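Long-range contact in halotolerant alpha-type carbonic anhydrase (dCA II) (Dunaliella salina, PDB 1Y7W), which catalyses the reversible hydration of carbon dioxide to bicarbonate as a salt-tolerant, zinc-dependent alpha-type carbonic anhydrase: residues L166-D180 / R239-R253. Numbering follows the deposited sequence.
Sequences LAVIGIMYKYSENGD and RVKWHVFTTPREVTR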
loop_
_atom_site.group_PDB
_atom_site.type_symbol
_atom_site.label_atom_id
_atom_site.label_comp_id
_atom_site.label_asym_id
_atom_site.label_seq_id
_atom_site.Cartn_x
_atom_site.Cartn_y
_atom_site.Cartn_z
ATOM N N LEU A 166 -9.438 -0.116 8.699
ATOM C CA LEU A 166 -8.058 -0.230 8.245
ATOM C C LEU A 166 -7.399 1.152 8.100
ATOM O O LEU A 166 -8.093 2.167 7.983
ATOM C CB LEU A 166 -7.975 -0.942 6.865
ATOM C CG LEU A 166 -8.611 -2.338 6.779
ATOM C CD1 LEU A 166 -8.398 -2.928 5.370
ATOM C CD2 LEU A 166 -7.894 -3.232 7.853
ATOM N N ALA A 167 -6.065 1.195 8.143
ATOM C CA ALA A 167 -5.345 2.462 7.888
ATOM C C ALA A 167 -4.255 2.064 6.923
ATOM O O ALA A 167 -3.533 1.082 7.191
ATOM C CB ALA A 167 -4.719 2.999 9.164
ATOM N N VAL A 168 -4.131 2.764 5.790
ATOM C CA VAL A 168 -3.088 2.378 4.852
ATOM C C VAL A 168 -2.168 3.579 4.576
ATOM O O VAL A 168 -2.637 4.738 4.430
ATOM C CB VAL A 168 -3.688 1.806 3.521
ATOM C CG1 VAL A 168 -2.522 1.514 2.470
ATOM C CG2 VAL A 168 -4.500 0.516 3.848
ATOM N N ILE A 169 -0.876 3.282 4.506
ATOM C CA ILE A 169 0.118 4.293 4.246
ATOM C C ILE A 169 0.568 4.078 2.817
ATOM O O ILE A 169 0.902 2.962 2.444
ATOM C CB ILE A 169 1.286 4.151 5.216
ATOM C CG1 ILE A 169 0.795 4.683 6.586
ATOM C CG2 ILE A 169 2.485 4.932 4.747
ATOM C CD1 ILE A 169 1.712 4.404 7.794
ATOM N N GLY A 170 0.554 5.139 2.022
ATOM C CA GLY A 170 0.925 4.977 0.620
ATOM C C GLY A 170 2.213 5.739 0.420
ATOM O O GLY A 170 2.261 6.892 0.822
ATOM N N ILE A 171 3.219 5.111 -0.185
ATOM C CA ILE A 171 4.522 5.728 -0.414
ATOM C C ILE A 171 4.878 5.611 -1.896
ATOM O O ILE A 171 4.837 4.525 -2.440
ATOM C CB ILE A 171 5.590 5.015 0.439
ATOM C CG1 ILE A 171 5.293 5.328 1.933
ATOM C CG2 ILE A 171 7.042 5.532 0.107
ATOM C CD1 ILE A 171 5.972 4.343 2.939
ATOM N N MET A 172 5.238 6.748 -2.524
ATOM C CA MET A 172 5.588 6.770 -3.958
ATOM C C MET A 172 7.098 6.669 -4.199
ATOM O O MET A 172 7.902 7.050 -3.348
ATOM C CB MET A 172 5.146 8.119 -4.564
ATOM C CG MET A 172 3.678 8.413 -4.375
ATOM S SD MET A 172 2.723 7.172 -5.289
ATOM C CE MET A 172 1.079 7.945 -5.276
ATOM N N TYR A 173 7.462 6.205 -5.389
ATOM C CA TYR A 173 8.851 6.167 -5.804
ATOM C C TYR A 173 8.887 6.826 -7.176
ATOM O O TYR A 173 8.082 6.460 -8.028
ATOM C CB TYR A 173 9.366 4.762 -6.006
ATOM C CG TYR A 173 9.401 3.949 -4.750
ATOM C CD1 TYR A 173 8.206 3.466 -4.177
ATOM C CD2 TYR A 173 10.631 3.672 -4.107
ATOM C CE1 TYR A 173 8.251 2.714 -2.956
ATOM C CE2 TYR A 173 10.686 2.931 -2.908
ATOM C CZ TYR A 173 9.491 2.462 -2.343
ATOM O OH TYR A 173 9.554 1.766 -1.149
ATOM N N LYS A 174 9.753 7.818 -7.349
ATOM C CA LYS A 174 9.918 8.442 -8.666
ATOM C C LYS A 174 11.170 7.848 -9.361
ATOM O O LYS A 174 12.137 7.395 -8.703
ATOM C CB LYS A 174 10.107 9.960 -8.534
ATOM C CG LYS A 174 11.355 10.379 -7.783
ATOM C CD LYS A 174 11.583 11.902 -7.873
ATOM C CE LYS A 174 12.832 12.320 -7.049
ATOM N NZ LYS A 174 13.049 13.827 -6.990
ATOM N N TYR A 175 11.159 7.826 -10.694
ATOM C CA TYR A 175 12.316 7.307 -11.405
ATOM C C TYR A 175 13.457 8.295 -11.135
ATOM O O TYR A 175 13.278 9.512 -11.135
ATOM C CB TYR A 175 12.073 7.235 -12.937
ATOM C CG TYR A 175 11.379 5.972 -13.392
ATOM C CD1 TYR A 175 11.867 4.726 -13.029
ATOM C CD2 TYR A 175 10.220 6.025 -14.180
ATOM C CE1 TYR A 175 11.216 3.555 -13.435
ATOM C CE2 TYR A 175 9.559 4.832 -14.591
ATOM C CZ TYR A 175 10.075 3.618 -14.199
ATOM O OH TYR A 175 9.426 2.456 -14.522
ATOM N N SER A 176 14.636 7.750 -10.948
ATOM C CA SER A 176 15.802 8.561 -10.647
ATOM C C SER A 176 17.025 7.792 -11.168
ATOM O O SER A 176 16.886 6.635 -11.566
ATOM C CB SER A 176 15.863 8.721 -9.132
ATOM O OG SER A 176 17.148 9.032 -8.682
ATOM N N GLU A 177 18.201 8.422 -11.195
ATOM C CA GLU A 177 19.399 7.703 -11.665
ATOM C C GLU A 177 19.979 6.900 -10.488
ATOM O O GLU A 177 20.874 6.073 -10.667
ATOM C CB GLU A 177 20.441 8.702 -12.244
ATOM C CG GLU A 177 19.916 9.553 -13.457
ATOM C CD GLU A 177 19.924 11.120 -13.225
ATOM O OE1 GLU A 177 20.942 11.802 -13.578
ATOM O OE2 GLU A 177 18.906 11.672 -12.690
ATOM N N ASN A 178 19.427 7.119 -9.294
ATOM C CA ASN A 178 19.871 6.457 -8.063
ATOM C C ASN A 178 18.751 5.643 -7.431
ATOM O O ASN A 178 17.777 6.198 -6.984
ATOM C CB ASN A 178 20.316 7.508 -7.053
ATOM C CG ASN A 178 21.402 8.416 -7.606
ATOM O OD1 ASN A 178 22.391 7.933 -8.191
ATOM N ND2 ASN A 178 21.231 9.732 -7.432
ATOM N N GLY A 179 18.910 4.336 -7.355
ATOM C CA GLY A 179 17.843 3.517 -6.807
ATOM C C GLY A 179 17.685 3.602 -5.310
ATOM O O GLY A 179 18.492 4.205 -4.609
ATOM N N ASP A 180 16.634 2.960 -4.825
ATOM C CA ASP A 180 16.294 2.912 -3.421
ATOM C C ASP A 180 17.106 1.806 -2.754
ATOM O O ASP A 180 17.262 0.736 -3.343
ATOM C CB ASP A 180 14.793 2.560 -3.283
ATOM C CG ASP A 180 14.349 2.463 -1.839
ATOM O OD1 ASP A 180 14.248 3.546 -1.218
ATOM O OD2 ASP A 180 14.115 1.327 -1.352
ATOM N N ARG A 239 -13.515 1.049 4.111
ATOM C CA ARG A 239 -13.084 0.982 5.517
ATOM C C ARG A 239 -11.616 1.318 5.660
ATOM O O ARG A 239 -10.909 0.803 6.543
ATOM C CB ARG A 239 -13.442 -0.419 6.093
ATOM C CG ARG A 239 -12.725 -1.612 5.480
ATOM C CD ARG A 239 -13.488 -2.948 5.816
ATOM N NE ARG A 239 -12.870 -4.115 5.179
ATOM C CZ ARG A 239 -11.899 -4.858 5.694
ATOM N NH1 ARG A 239 -11.493 -5.884 5.013
ATOM N NH2 ARG A 239 -11.312 -4.587 6.881
ATOM N N VAL A 240 -11.153 2.242 4.821
ATOM C CA VAL A 240 -9.739 2.630 4.889
ATOM C C VAL A 240 -9.437 4.089 5.140
ATOM O O VAL A 240 -9.915 4.951 4.403
ATOM C CB VAL A 240 -8.979 2.298 3.569
ATOM C CG1 VAL A 240 -7.509 2.783 3.670
ATOM C CG2 VAL A 240 -9.012 0.812 3.308
ATOM N N LYS A 241 -8.631 4.379 6.170
ATOM C CA LYS A 241 -8.182 5.759 6.381
ATOM C C LYS A 241 -6.849 5.793 5.580
ATOM O O LYS A 241 -5.890 5.068 5.906
ATOM C CB LYS A 241 -7.895 6.032 7.857
ATOM C CG LYS A 241 -9.119 5.921 8.723
ATOM C CD LYS A 241 -10.312 6.705 8.189
ATOM C CE LYS A 241 -11.413 6.726 9.231
ATOM N NZ LYS A 241 -12.583 7.499 8.654
ATOM N N TRP A 242 -6.802 6.620 4.528
ATOM C CA TRP A 242 -5.627 6.680 3.682
ATOM C C TRP A 242 -4.645 7.760 4.141
ATOM O O TRP A 242 -5.054 8.838 4.613
ATOM C CB TRP A 242 -6.043 6.944 2.188
ATOM C CG TRP A 242 -6.423 5.670 1.471
ATOM C CD1 TRP A 242 -7.691 5.143 1.282
ATOM C CD2 TRP A 242 -5.520 4.752 0.912
ATOM N NE1 TRP A 242 -7.613 3.944 0.614
ATOM C CE2 TRP A 242 -6.279 3.683 0.375
ATOM C CE3 TRP A 242 -4.120 4.723 0.804
ATOM C CZ2 TRP A 242 -5.684 2.592 -0.274
ATOM C CZ3 TRP A 242 -3.523 3.659 0.162
ATOM C CH2 TRP A 242 -4.316 2.589 -0.377
ATOM N N HIS A 243 -3.356 7.464 3.998
ATOM C CA HIS A 243 -2.297 8.423 4.340
ATOM C C HIS A 243 -1.307 8.316 3.161
ATOM O O HIS A 243 -0.473 7.419 3.117
ATOM C CB HIS A 243 -1.596 8.039 5.656
ATOM C CG HIS A 243 -2.529 7.765 6.798
ATOM N ND1 HIS A 243 -3.344 6.649 6.845
ATOM C CD2 HIS A 243 -2.807 8.480 7.915
ATOM C CE1 HIS A 243 -4.099 6.705 7.929
ATOM N NE2 HIS A 243 -3.797 7.803 8.594
ATOM N N VAL A 244 -1.411 9.216 2.190
ATOM C CA VAL A 244 -0.532 9.176 1.028
ATOM C C VAL A 244 0.597 10.215 1.165
ATOM O O VAL A 244 0.334 11.407 1.098
ATOM C CB VAL A 244 -1.357 9.434 -0.245
ATOM C CG1 VAL A 244 -0.469 9.318 -1.462
ATOM C CG2 VAL A 244 -2.480 8.417 -0.321
ATOM N N PHE A 245 1.828 9.754 1.427
ATOM C CA PHE A 245 2.978 10.648 1.580
ATOM C C PHE A 245 3.290 11.291 0.260
ATOM O O PHE A 245 3.408 10.617 -0.713
ATOM C CB PHE A 245 4.165 9.851 2.122
ATOM C CG PHE A 245 3.961 9.492 3.552
ATOM C CD1 PHE A 245 4.605 10.217 4.556
ATOM C CD2 PHE A 245 2.976 8.554 3.909
ATOM C CE1 PHE A 245 4.285 10.021 5.929
ATOM C CE2 PHE A 245 2.626 8.338 5.262
ATOM C CZ PHE A 245 3.296 9.077 6.280
ATOM N N THR A 246 3.499 12.596 0.276
ATOM C CA THR A 246 3.727 13.324 -0.958
ATOM C C THR A 246 5.185 13.492 -1.402
ATOM O O THR A 246 5.413 13.938 -2.492
ATOM C CB THR A 246 2.954 14.684 -0.871
ATOM O OG1 THR A 246 3.330 15.380 0.314
ATOM C CG2 THR A 246 1.444 14.401 -0.805
ATOM N N THR A 247 6.157 13.114 -0.580
ATOM C CA THR A 247 7.552 13.167 -0.977
ATOM C C THR A 247 7.915 11.753 -1.379
ATOM O O THR A 247 7.827 10.813 -0.574
ATOM C CB THR A 247 8.444 13.558 0.190
ATOM O OG1 THR A 247 8.004 14.819 0.715
ATOM C CG2 THR A 247 9.893 13.625 -0.262
ATOM N N PRO A 248 8.329 11.569 -2.633
ATOM C CA PRO A 248 8.678 10.212 -3.056
ATOM C C PRO A 248 10.070 9.708 -2.721
ATOM O O PRO A 248 10.974 10.478 -2.364
ATOM C CB PRO A 248 8.472 10.244 -4.582
ATOM C CG PRO A 248 8.716 11.693 -4.949
ATOM C CD PRO A 248 8.388 12.554 -3.743
ATOM N N ARG A 249 10.196 8.389 -2.738
ATOM C CA ARG A 249 11.509 7.748 -2.647
ATOM C C ARG A 249 11.972 7.685 -4.113
ATOM O O ARG A 249 11.313 8.285 -4.972
ATOM C CB ARG A 249 11.374 6.338 -2.093
ATOM C CG ARG A 249 11.509 6.362 -0.562
ATOM C CD ARG A 249 11.365 4.947 0.004
ATOM N NE ARG A 249 11.636 4.976 1.435
ATOM C CZ ARG A 249 12.848 4.874 1.972
ATOM N NH1 ARG A 249 12.967 4.933 3.306
ATOM N NH2 ARG A 249 13.930 4.665 1.200
ATOM N N GLU A 250 13.057 6.965 -4.406
ATOM C CA GLU A 250 13.572 6.879 -5.774
ATOM C C GLU A 250 13.709 5.466 -6.263
ATOM O O GLU A 250 13.941 4.594 -5.489
ATOM C CB GLU A 250 14.952 7.586 -5.856
ATOM C CG GLU A 250 14.819 9.082 -5.533
ATOM C CD GLU A 250 16.140 9.846 -5.579
ATOM O OE1 GLU A 250 16.127 11.002 -5.097
ATOM O OE2 GLU A 250 17.160 9.304 -6.093
ATOM N N VAL A 251 13.608 5.244 -7.567
ATOM C CA VAL A 251 13.747 3.895 -8.102
ATOM C C VAL A 251 14.287 3.976 -9.511
ATOM O O VAL A 251 14.008 4.935 -10.211
ATOM C CB VAL A 251 12.365 3.152 -8.112
ATOM C CG1 VAL A 251 11.395 3.852 -9.006
ATOM C CG2 VAL A 251 12.539 1.724 -8.529
ATOM N N THR A 252 15.056 2.972 -9.916
ATOM C CA THR A 252 15.613 2.931 -11.252
ATOM C C THR A 252 14.881 1.956 -12.124
ATOM O O THR A 252 14.150 1.074 -11.625
ATOM C CB THR A 252 17.075 2.480 -11.233
ATOM O OG1 THR A 252 17.149 1.145 -10.755
ATOM C CG2 THR A 252 17.862 3.366 -10.350
ATOM N N ARG A 253 15.045 2.105 -13.442
ATOM C CA ARG A 253 14.393 1.149 -14.315
ATOM C C ARG A 253 14.962 -0.242 -14.026
ATOM O O ARG A 253 14.269 -1.248 -14.152
ATOM C CB ARG A 253 14.624 1.487 -15.801
ATOM C CG ARG A 253 13.543 2.309 -16.425
ATOM C CD ARG A 253 13.818 3.729 -16.255
ATOM N NE ARG A 253 12.930 4.626 -17.026
ATOM C CZ ARG A 253 13.019 5.950 -16.920
ATOM N NH1 ARG A 253 12.207 6.750 -17.592
ATOM N NH2 ARG A 253 13.976 6.462 -16.147
HETATM O O HOH W 1 5.616 9.128 -0.969
HETATM O O HOH W 2 15.982 4.555 -14.186
HETATM O O HOH W 3 14.713 6.172 -2.221
#
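With CG set beside its own backbone N (chi1 -85°), Tyr175 presents one ring face to Arg253, whose chain bends at chi2 (89°) so that the guanidinium lies flat on it, CZ 4.0 Å from the ring centroid, in a cation-pi stack. Replacing Tyr175 by an alanine removes that face, and the guanidinium would probably be less firmly held in its rotation. Nearby, Ser176 OG donates to Glu250 OE2 from above the carboxylate plane (2.6 Å) and accepts from Asn178 N, closing an ST turn. Arg249 NH2 reaches the syn lone pair of Asp180 OD1 at 2.7 Å, a salt bridge whose acceptor oxygen also takes a water.

The strands illustrate how parallel pairing can resume after an interruption: between Gly170 and Tyr173 the register shifts by two residues, and a water joins Met172 N to Phe245 O and Thr247 O. Before the shift, Val168 O accepts from His243 N and His243 ND1; the second bond, 3.2 Å long and from above the carbonyl plane, helps to hold the imidazole's rotation. Val168 CB sits over one face of the Trp242 ring. Strand 166-175 lies between antiparallel 147-155 and parallel 240-251, central in the mixed sheet, with helix 253-266 touching Tyr175 and Val251 through Met256.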